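Local coordinates for L544 (Acanthamoeba polyphaga mimivirus, PDB 4AMQ), which probably acts as a virion-associated nucleotidyl transferase that binds manganese ions in its nucleotidyltransferase domain, at residues D189-Y201 with Y208-P220. Residues are numbered along the deposited sequence; the frame is centred on the assembly and turned at random.
Sequences DVVKNNSILLLQY and YPIGFDIAVRYKP. With MN (manganese (II) ion), chain C.
Tyr201 O is gripped by two donors, the backbone N of Phe212 at 3.0 Å, standing 50° out of the carbonyl plane, and a water at 2.9 Å. The same water donates to Asp213 OD1, which also lies 3.4 Å from Gln200 CG; the planes of the Asp213 carboxylate and the Gln200 amide are 26° apart. While OD1 takes the water, Asp213 OD2 binds manganese at 2.6 Å, an ion shared with Asp66 and Asp68 of the neighbouring strand 66-72. The two segments form an antiparallel beta hairpin in the central mixed sheet of the nucleotidyltransferase domain, and the pair of aspartates two residues apart, joined by a third from an adjacent strand, is consistent with the metal site of nucleotidyltransferases. Leu199 and Ile214 exchange two nearly straight backbone bonds at the middle of the hairpin. On the face away from the metal, Leu197 lies alongside Val216, and Ile214 CG1 meets the Tyr201 ring at its edge. Beyond the strands, chi1 of 55° sets Tyr218 CG between its backbone N and carbonyl carbon, and the ring packs against Ser195: Ser195 O lies 3.4 Å above the plane of the ring, offset toward its rim, and Tyr218 OH lies 2.8 Å from both Val191 O and Asn194 O. Lys219 runs along Ser195 toward the helix end, where its ammonium and that of Lys192 both salt-bridge Asp79.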
ATOM      1  N   ASP A 189     -11.410  -6.324 -23.051  1.00 50.10           N
ATOM      2  CA  ASP A 189     -12.086  -5.045 -23.239  1.00 52.06           C
ATOM      3  C   ASP A 189     -11.387  -3.977 -22.413  1.00 51.32           C
ATOM      4  O   ASP A 189     -11.137  -2.868 -22.888  1.00 52.82           O
ATOM      5  CB  ASP A 189     -13.553  -5.132 -22.808  1.00 53.90           C
ATOM      6  CG  ASP A 189     -14.415  -5.911 -23.785  1.00 56.03           C
ATOM      7  OD1 ASP A 189     -13.867  -6.501 -24.743  1.00 54.65           O
ATOM      8  OD2 ASP A 189     -15.648  -5.943 -23.580  1.00 58.07           O
ATOM      9  N   VAL A 190     -11.067  -4.326 -21.173  1.00 50.69           N
ATOM     10  CA  VAL A 190     -10.450  -3.386 -20.244  1.00 47.20           C
ATOM     11  C   VAL A 190      -9.072  -2.903 -20.702  1.00 45.73           C
ATOM     12  O   VAL A 190      -8.776  -1.713 -20.632  1.00 48.19           O
ATOM     13  CB  VAL A 190     -10.356  -3.980 -18.826  1.00 49.59           C
ATOM     14  CG1 VAL A 190      -9.541  -3.080 -17.929  1.00 47.42           C
ATOM     15  CG2 VAL A 190     -11.754  -4.193 -18.252  1.00 44.74           C
ATOM     16  N   VAL A 191      -8.229  -3.820 -21.167  1.00 44.23           N
ATOM     17  CA  VAL A 191      -6.910  -3.432 -21.665  1.00 50.13           C
ATOM     18  C   VAL A 191      -7.007  -2.548 -22.911  1.00 49.78           C
ATOM     19  O   VAL A 191      -6.181  -1.659 -23.117  1.00 46.90           O
ATOM     20  CB  VAL A 191      -6.011  -4.655 -21.961  1.00 51.72           C
ATOM     21  CG1 VAL A 191      -6.846  -5.855 -22.356  1.00 54.70           C
ATOM     22  CG2 VAL A 191      -4.997  -4.320 -23.044  1.00 50.49           C
ATOM     23  N   LYS A 192      -8.023  -2.789 -23.733  1.00 52.36           N
ATOM     24  CA  LYS A 192      -8.206  -2.017 -24.956  1.00 54.01           C
ATOM     25  C   LYS A 192      -8.636  -0.587 -24.644  1.00 50.62           C
ATOM     26  O   LYS A 192      -8.319   0.343 -25.386  1.00 51.62           O
ATOM     27  CB  LYS A 192      -9.229  -2.690 -25.876  1.00 55.73           C
ATOM     28  CG  LYS A 192      -9.280  -2.102 -27.281  1.00 60.94           C
ATOM     29  CD  LYS A 192      -7.951  -2.289 -28.001  1.00 65.37           C
ATOM     30  CE  LYS A 192      -7.919  -1.536 -29.325  1.00 66.48           C
ATOM     31  NZ  LYS A 192      -6.603  -1.675 -30.011  1.00 67.75           N
ATOM     32  N   ASN A 193      -9.350  -0.416 -23.538  1.00 50.34           N
ATOM     33  CA  ASN A 193      -9.852   0.895 -23.146  1.00 46.13           C
ATOM     34  C   ASN A 193      -8.946   1.622 -22.162  1.00 46.02           C
ATOM     35  O   ASN A 193      -9.295   2.692 -21.659  1.00 39.67           O
ATOM     36  CB  ASN A 193     -11.261   0.776 -22.560  1.00 49.09           C
ATOM     37  CG  ASN A 193     -12.295   0.420 -23.608  1.00 60.36           C
ATOM     38  OD1 ASN A 193     -12.680   1.259 -24.425  1.00 64.79           O
ATOM     39  ND2 ASN A 193     -12.756  -0.825 -23.588  1.00 58.54           N
ATOM     40  N   ASN A 194      -7.782   1.045 -21.885  1.00 44.26           N
ATOM     41  CA  ASN A 194      -6.865   1.639 -20.919  1.00 43.69           C
ATOM     42  C   ASN A 194      -5.432   1.700 -21.425  1.00 37.21           C
ATOM     43  O   ASN A 194      -5.072   1.005 -22.372  1.00 42.64           O
ATOM     44  CB  ASN A 194      -6.941   0.896 -19.582  1.00 45.22           C
ATOM     45  CG  ASN A 194      -8.236   1.170 -18.838  1.00 42.06           C
ATOM     46  OD1 ASN A 194      -8.323   2.110 -18.046  1.00 42.76           O
ATOM     47  ND2 ASN A 194      -9.253   0.355 -19.098  1.00 40.50           N
ATOM     48  N   SER A 195      -4.616   2.533 -20.789  1.00 35.36           N
ATOM     49  CA  SER A 195      -3.234   2.718 -21.220  1.00 42.54           C
ATOM     50  C   SER A 195      -2.241   2.070 -20.263  1.00 41.10           C
ATOM     51  O   SER A 195      -1.087   1.839 -20.620  1.00 40.09           O
ATOM     52  CB  SER A 195      -2.916   4.206 -21.359  1.00 38.85           C
ATOM     53  OG  SER A 195      -3.811   4.838 -22.257  1.00 56.94           O
ATOM     54  N   ILE A 196      -2.690   1.788 -19.046  1.00 39.91           N
ATOM     55  CA  ILE A 196      -1.812   1.235 -18.024  1.00 41.70           C
ATOM     56  C   ILE A 196      -2.525   0.222 -17.133  1.00 40.53           C
ATOM     57  O   ILE A 196      -3.724   0.332 -16.886  1.00 41.01           O
ATOM     58  CB  ILE A 196      -1.226   2.346 -17.133  1.00 44.06           C
ATOM     59  CG1 ILE A 196      -0.348   1.740 -16.035  1.00 42.80           C
ATOM     60  CG2 ILE A 196      -2.339   3.179 -16.520  1.00 44.24           C
ATOM     61  CD1 ILE A 196       0.045   2.719 -14.955  1.00 44.52           C
ATOM     62  N   LEU A 197      -1.778  -0.774 -16.666  1.00 37.82           N
ATOM     63  CA  LEU A 197      -2.277  -1.698 -15.655  1.00 39.87           C
ATOM     64  C   LEU A 197      -1.266  -1.813 -14.520  1.00 37.81           C
ATOM     65  O   LEU A 197      -0.069  -1.583 -14.716  1.00 34.69           O
ATOM     66  CB  LEU A 197      -2.591  -3.070 -16.260  1.00 39.66           C
ATOM     67  CG  LEU A 197      -1.465  -3.866 -16.921  1.00 40.80           C
ATOM     68  CD1 LEU A 197      -0.665  -4.635 -15.879  1.00 36.35           C
ATOM     69  CD2 LEU A 197      -2.036  -4.823 -17.959  1.00 38.60           C
ATOM     70  N   LEU A 198      -1.749  -2.149 -13.328  1.00 34.89           N
ATOM     71  CA  LEU A 198      -0.878  -2.246 -12.161  1.00 30.95           C
ATOM     72  C   LEU A 198      -0.788  -3.685 -11.678  1.00 29.58           C
ATOM     73  O   LEU A 198      -1.815  -4.324 -11.433  1.00 29.12           O
ATOM     74  CB  LEU A 198      -1.394  -1.353 -11.026  1.00 32.85           C
ATOM     75  CG  LEU A 198      -0.569  -1.302  -9.737  1.00 39.58           C
ATOM     76  CD1 LEU A 198       0.716  -0.527  -9.964  1.00 36.65           C
ATOM     77  CD2 LEU A 198      -1.366  -0.675  -8.601  1.00 39.70           C
ATOM     78  N   LEU A 199       0.437  -4.190 -11.558  1.00 29.77           N
ATOM     79  CA  LEU A 199       0.673  -5.511 -10.989  1.00 31.72           C
ATOM     80  C   LEU A 199       1.011  -5.372  -9.507  1.00 28.86           C
ATOM     81  O   LEU A 199       2.018  -4.757  -9.149  1.00 31.64           O
ATOM     82  CB  LEU A 199       1.820  -6.215 -11.720  1.00 27.01           C
ATOM     83  CG  LEU A 199       1.689  -6.407 -13.234  1.00 30.84           C
ATOM     84  CD1 LEU A 199       2.965  -7.001 -13.823  1.00 29.11           C
ATOM     85  CD2 LEU A 199       0.486  -7.274 -13.570  1.00 23.90           C
ATOM     86  N   GLN A 200       0.172  -5.931  -8.643  1.00 27.50           N
ATOM     87  CA  GLN A 200       0.429  -5.862  -7.207  1.00 27.65           C
ATOM     88  C   GLN A 200       0.960  -7.181  -6.666  1.00 27.89           C
ATOM     89  O   GLN A 200       0.208  -8.131  -6.450  1.00 26.48           O
ATOM     90  CB  GLN A 200      -0.817  -5.425  -6.438  1.00 30.26           C
ATOM     91  CG  GLN A 200      -1.117  -3.940  -6.574  1.00 40.37           C
ATOM     92  CD  GLN A 200      -2.228  -3.483  -5.654  1.00 43.99           C
ATOM     93  OE1 GLN A 200      -3.105  -4.263  -5.286  1.00 42.90           O
ATOM     94  NE2 GLN A 200      -2.190  -2.213  -5.269  1.00 47.67           N
ATOM     95  N   TYR A 201       2.269  -7.227  -6.450  1.00 24.60           N
ATOM     96  CA  TYR A 201       2.926  -8.435  -5.981  1.00 26.79           C
ATOM     97  C   TYR A 201       3.176  -8.370  -4.482  1.00 27.68           C
ATOM     98  O   TYR A 201       3.263  -7.288  -3.896  1.00 28.50           O
ATOM     99  CB  TYR A 201       4.286  -8.608  -6.669  1.00 29.76           C
ATOM    100  CG  TYR A 201       4.273  -8.969  -8.143  1.00 29.06           C
ATOM    101  CD1 TYR A 201       4.150 -10.290  -8.553  1.00 27.67           C
ATOM    102  CD2 TYR A 201       4.442  -7.994  -9.121  1.00 31.49           C
ATOM    103  CE1 TYR A 201       4.164 -10.629  -9.893  1.00 29.41           C
ATOM    104  CE2 TYR A 201       4.459  -8.324 -10.469  1.00 29.93           C
ATOM    105  CZ  TYR A 201       4.321  -9.644 -10.848  1.00 31.84           C
ATOM    106  OH  TYR A 201       4.336  -9.984 -12.186  1.00 29.87           O
ATOM    107  N   TYR A 208       9.885 -12.276   5.516  1.00 36.14           N
ATOM    108  CA  TYR A 208       8.467 -11.974   5.310  1.00 30.53           C
ATOM    109  C   TYR A 208       8.214 -11.253   3.976  1.00 31.13           C
ATOM    110  O   TYR A 208       9.150 -10.756   3.351  1.00 28.21           O
ATOM    111  CB  TYR A 208       7.924 -11.162   6.495  1.00 27.47           C
ATOM    112  CG  TYR A 208       8.621  -9.832   6.701  1.00 34.98           C
ATOM    113  CD1 TYR A 208       8.300  -8.730   5.913  1.00 30.66           C
ATOM    114  CD2 TYR A 208       9.594  -9.675   7.685  1.00 30.05           C
ATOM    115  CE1 TYR A 208       8.929  -7.511   6.095  1.00 28.92           C
ATOM    116  CE2 TYR A 208      10.229  -8.455   7.876  1.00 27.42           C
ATOM    117  CZ  TYR A 208       9.892  -7.377   7.072  1.00 35.25           C
ATOM    118  OH  TYR A 208      10.512  -6.159   7.244  1.00 34.32           O
ATOM    119  N   PRO A 209       6.944 -11.203   3.535  1.00 29.35           N
ATOM    120  CA  PRO A 209       6.562 -10.632   2.232  1.00 27.96           C
ATOM    121  C   PRO A 209       6.729  -9.117   2.141  1.00 27.04           C
ATOM    122  O   PRO A 209       6.505  -8.401   3.113  1.00 27.48           O
ATOM    123  CB  PRO A 209       5.074 -10.986   2.113  1.00 29.98           C
ATOM    124  CG  PRO A 209       4.844 -12.072   3.110  1.00 26.59           C
ATOM    125  CD  PRO A 209       5.791 -11.803   4.224  1.00 25.11           C
ATOM    126  N   ILE A 210       7.110  -8.652   0.957  1.00 28.12           N
ATOM    127  CA  ILE A 210       7.284  -7.233   0.669  1.00 30.91           C
ATOM    128  C   ILE A 210       6.491  -6.887  -0.588  1.00 25.13           C
ATOM    129  O   ILE A 210       6.490  -7.643  -1.556  1.00 28.63           O
ATOM    130  CB  ILE A 210       8.773  -6.895   0.450  1.00 32.12           C
ATOM    131  CG1 ILE A 210       9.568  -7.187   1.719  1.00 32.83           C
ATOM    132  CG2 ILE A 210       8.950  -5.444   0.050  1.00 32.00           C
ATOM    133  CD1 ILE A 210       9.113  -6.371   2.908  1.00 34.27           C
ATOM    134  N   GLY A 211       5.802  -5.755  -0.565  1.00 24.61           N
ATOM    135  CA  GLY A 211       5.002  -5.341  -1.701  1.00 26.15           C
ATOM    136  C   GLY A 211       5.850  -4.838  -2.855  1.00 29.22           C
ATOM    137  O   GLY A 211       6.772  -4.051  -2.667  1.00 26.40           O
ATOM    138  N   PHE A 212       5.546  -5.325  -4.051  1.00 27.09           N
ATOM    139  CA  PHE A 212       6.134  -4.806  -5.277  1.00 26.31           C
ATOM    140  C   PHE A 212       4.989  -4.344  -6.167  1.00 29.62           C
ATOM    141  O   PHE A 212       4.194  -5.161  -6.632  1.00 28.90           O
ATOM    142  CB  PHE A 212       6.945  -5.891  -5.998  1.00 25.85           C
ATOM    143  CG  PHE A 212       8.304  -6.143  -5.401  1.00 26.41           C
ATOM    144  CD1 PHE A 212       8.437  -6.792  -4.185  1.00 27.52           C
ATOM    145  CD2 PHE A 212       9.451  -5.727  -6.058  1.00 27.32           C
ATOM    146  CE1 PHE A 212       9.691  -7.023  -3.637  1.00 30.19           C
ATOM    147  CE2 PHE A 212      10.707  -5.956  -5.515  1.00 30.09           C
ATOM    148  CZ  PHE A 212      10.826  -6.605  -4.305  1.00 30.09           C
ATOM    149  N   ASP A 213       4.894  -3.036  -6.384  1.00 28.97           N
ATOM    150  CA  ASP A 213       3.884  -2.486  -7.282  1.00 31.36           C
ATOM    151  C   ASP A 213       4.511  -2.092  -8.617  1.00 30.53           C
ATOM    152  O   ASP A 213       5.367  -1.205  -8.674  1.00 32.36           O
ATOM    153  CB  ASP A 213       3.185  -1.280  -6.643  1.00 32.21           C
ATOM    154  CG  ASP A 213       2.366  -1.656  -5.414  1.00 37.16           C
ATOM    155  OD1 ASP A 213       1.856  -2.795  -5.352  1.00 36.01           O
ATOM    156  OD2 ASP A 213       2.229  -0.805  -4.509  1.00 41.29           O
ATOM    157  N   ILE A 214       4.082  -2.757  -9.688  1.00 28.32           N
ATOM    158  CA  ILE A 214       4.610  -2.489 -11.023  1.00 29.93           C
ATOM    159  C   ILE A 214       3.560  -1.861 -11.935  1.00 30.40           C
ATOM    160  O   ILE A 214       2.618  -2.530 -12.362  1.00 28.87           O
ATOM    161  CB  ILE A 214       5.116  -3.775 -11.708  1.00 28.10           C
ATOM    162  CG1 ILE A 214       5.950  -4.621 -10.739  1.00 26.88           C
ATOM    163  CG2 ILE A 214       5.901  -3.428 -12.974  1.00 29.01           C
ATOM    164  CD1 ILE A 214       7.115  -3.879 -10.120  1.00 30.54           C
ATOM    165  N   ALA A 215       3.732  -0.577 -12.231  1.00 30.94           N
ATOM    166  CA  ALA A 215       2.853   0.127 -13.161  1.00 31.58           C
ATOM    167  C   ALA A 215       3.287  -0.162 -14.591  1.00 31.36           C
ATOM    168  O   ALA A 215       4.345   0.282 -15.032  1.00 34.26           O
ATOM    169  CB  ALA A 215       2.881   1.616 -12.892  1.00 30.29           C
ATOM    170  N   VAL A 216       2.467  -0.913 -15.314  1.00 30.31           N
ATOM    171  CA  VAL A 216       2.802  -1.310 -16.672  1.00 32.61           C
ATOM    172  C   VAL A 216       2.092  -0.427 -17.697  1.00 37.77           C
ATOM    173  O   VAL A 216       0.876  -0.510 -17.866  1.00 35.74           O
ATOM    174  CB  VAL A 216       2.450  -2.784 -16.921  1.00 30.30           C
ATOM    175  CG1 VAL A 216       2.795  -3.178 -18.346  1.00 34.58           C
ATOM    176  CG2 VAL A 216       3.179  -3.676 -15.919  1.00 28.89           C
ATOM    177  N   ARG A 217       2.861   0.425 -18.368  1.00 37.98           N
ATOM    178  CA  ARG A 217       2.323   1.282 -19.420  1.00 39.16           C
ATOM    179  C   ARG A 217       2.500   0.611 -20.775  1.00 38.20           C
ATOM    180  O   ARG A 217       3.620   0.472 -21.265  1.00 36.50           O
ATOM    181  CB  ARG A 217       3.022   2.643 -19.425  1.00 41.73           C
ATOM    182  CG  ARG A 217       2.276   3.713 -20.214  1.00 49.57           C
ATOM    183  CD  ARG A 217       3.205   4.832 -20.662  1.00 57.03           C
ATOM    184  NE  ARG A 217       4.095   5.275 -19.591  1.00 66.75           N
ATOM    185  CZ  ARG A 217       3.801   6.231 -18.715  1.00 68.03           C
ATOM    186  NH1 ARG A 217       2.629   6.852 -18.775  1.00 60.19           N
ATOM    187  NH2 ARG A 217       4.678   6.564 -17.778  1.00 61.10           N
ATOM    188  N   TYR A 218       1.390   0.200 -21.378  1.00 41.31           N
ATOM    189  CA  TYR A 218       1.435  -0.518 -22.648  1.00 43.19           C
ATOM    190  C   TYR A 218       0.915   0.317 -23.822  1.00 43.56           C
ATOM    191  O   TYR A 218       0.811  -0.180 -24.944  1.00 45.47           O
ATOM    192  CB  TYR A 218       0.669  -1.841 -22.543  1.00 40.43           C
ATOM    193  CG  TYR A 218      -0.755  -1.683 -22.067  1.00 40.15           C
ATOM    194  CD1 TYR A 218      -1.044  -1.575 -20.712  1.00 41.78           C
ATOM    195  CD2 TYR A 218      -1.810  -1.635 -22.969  1.00 42.18           C
ATOM    196  CE1 TYR A 218      -2.345  -1.424 -20.269  1.00 39.02           C
ATOM    197  CE2 TYR A 218      -3.114  -1.484 -22.535  1.00 40.80           C
ATOM    198  CZ  TYR A 218      -3.375  -1.379 -21.186  1.00 40.01           C
ATOM    199  OH  TYR A 218      -4.670  -1.231 -20.744  1.00 42.51           O
ATOM    200  N   LYS A 219       0.589   1.580 -23.556  1.00 43.71           N
ATOM    201  CA  LYS A 219       0.247   2.538 -24.609  1.00 48.63           C
ATOM    202  C   LYS A 219       1.240   3.696 -24.614  1.00 52.73           C
ATOM    203  O   LYS A 219       1.774   4.063 -23.567  1.00 52.36           O
ATOM    204  CB  LYS A 219      -1.165   3.097 -24.423  1.00 47.84           C
ATOM    205  CG  LYS A 219      -2.295   2.159 -24.808  1.00 48.50           C
ATOM    206  CD  LYS A 219      -3.522   2.961 -25.224  1.00 51.37           C
ATOM    207  CE  LYS A 219      -4.819   2.237 -24.899  1.00 50.75           C
ATOM    208  NZ  LYS A 219      -4.891   0.882 -25.499  1.00 49.01           N
ATOM    209  N   PRO A 220       1.483   4.286 -25.794  1.00 55.43           N
ATOM    210  CA  PRO A 220       2.415   5.412 -25.918  1.00 58.09           C
ATOM    211  C   PRO A 220       2.022   6.581 -25.017  1.00 60.46           C
ATOM    212  O   PRO A 220       0.834   6.889 -24.909  1.00 56.59           O
ATOM    213  CB  PRO A 220       2.282   5.813 -27.389  1.00 61.70           C
ATOM    214  CG  PRO A 220       1.811   4.578 -28.078  1.00 58.37           C
ATOM    215  CD  PRO A 220       0.905   3.900 -27.094  1.00 54.62           C
TER
HETATM  216 MN    MN C 640       3.671   0.901  -3.261  1.00 38.87          MN
HETATM  217  O   HOH W   1       1.876  -4.784  -3.467  1.00 29.54           O
HETATM  218  O   HOH W   2       1.858   0.723  -1.459  1.00 41.31           O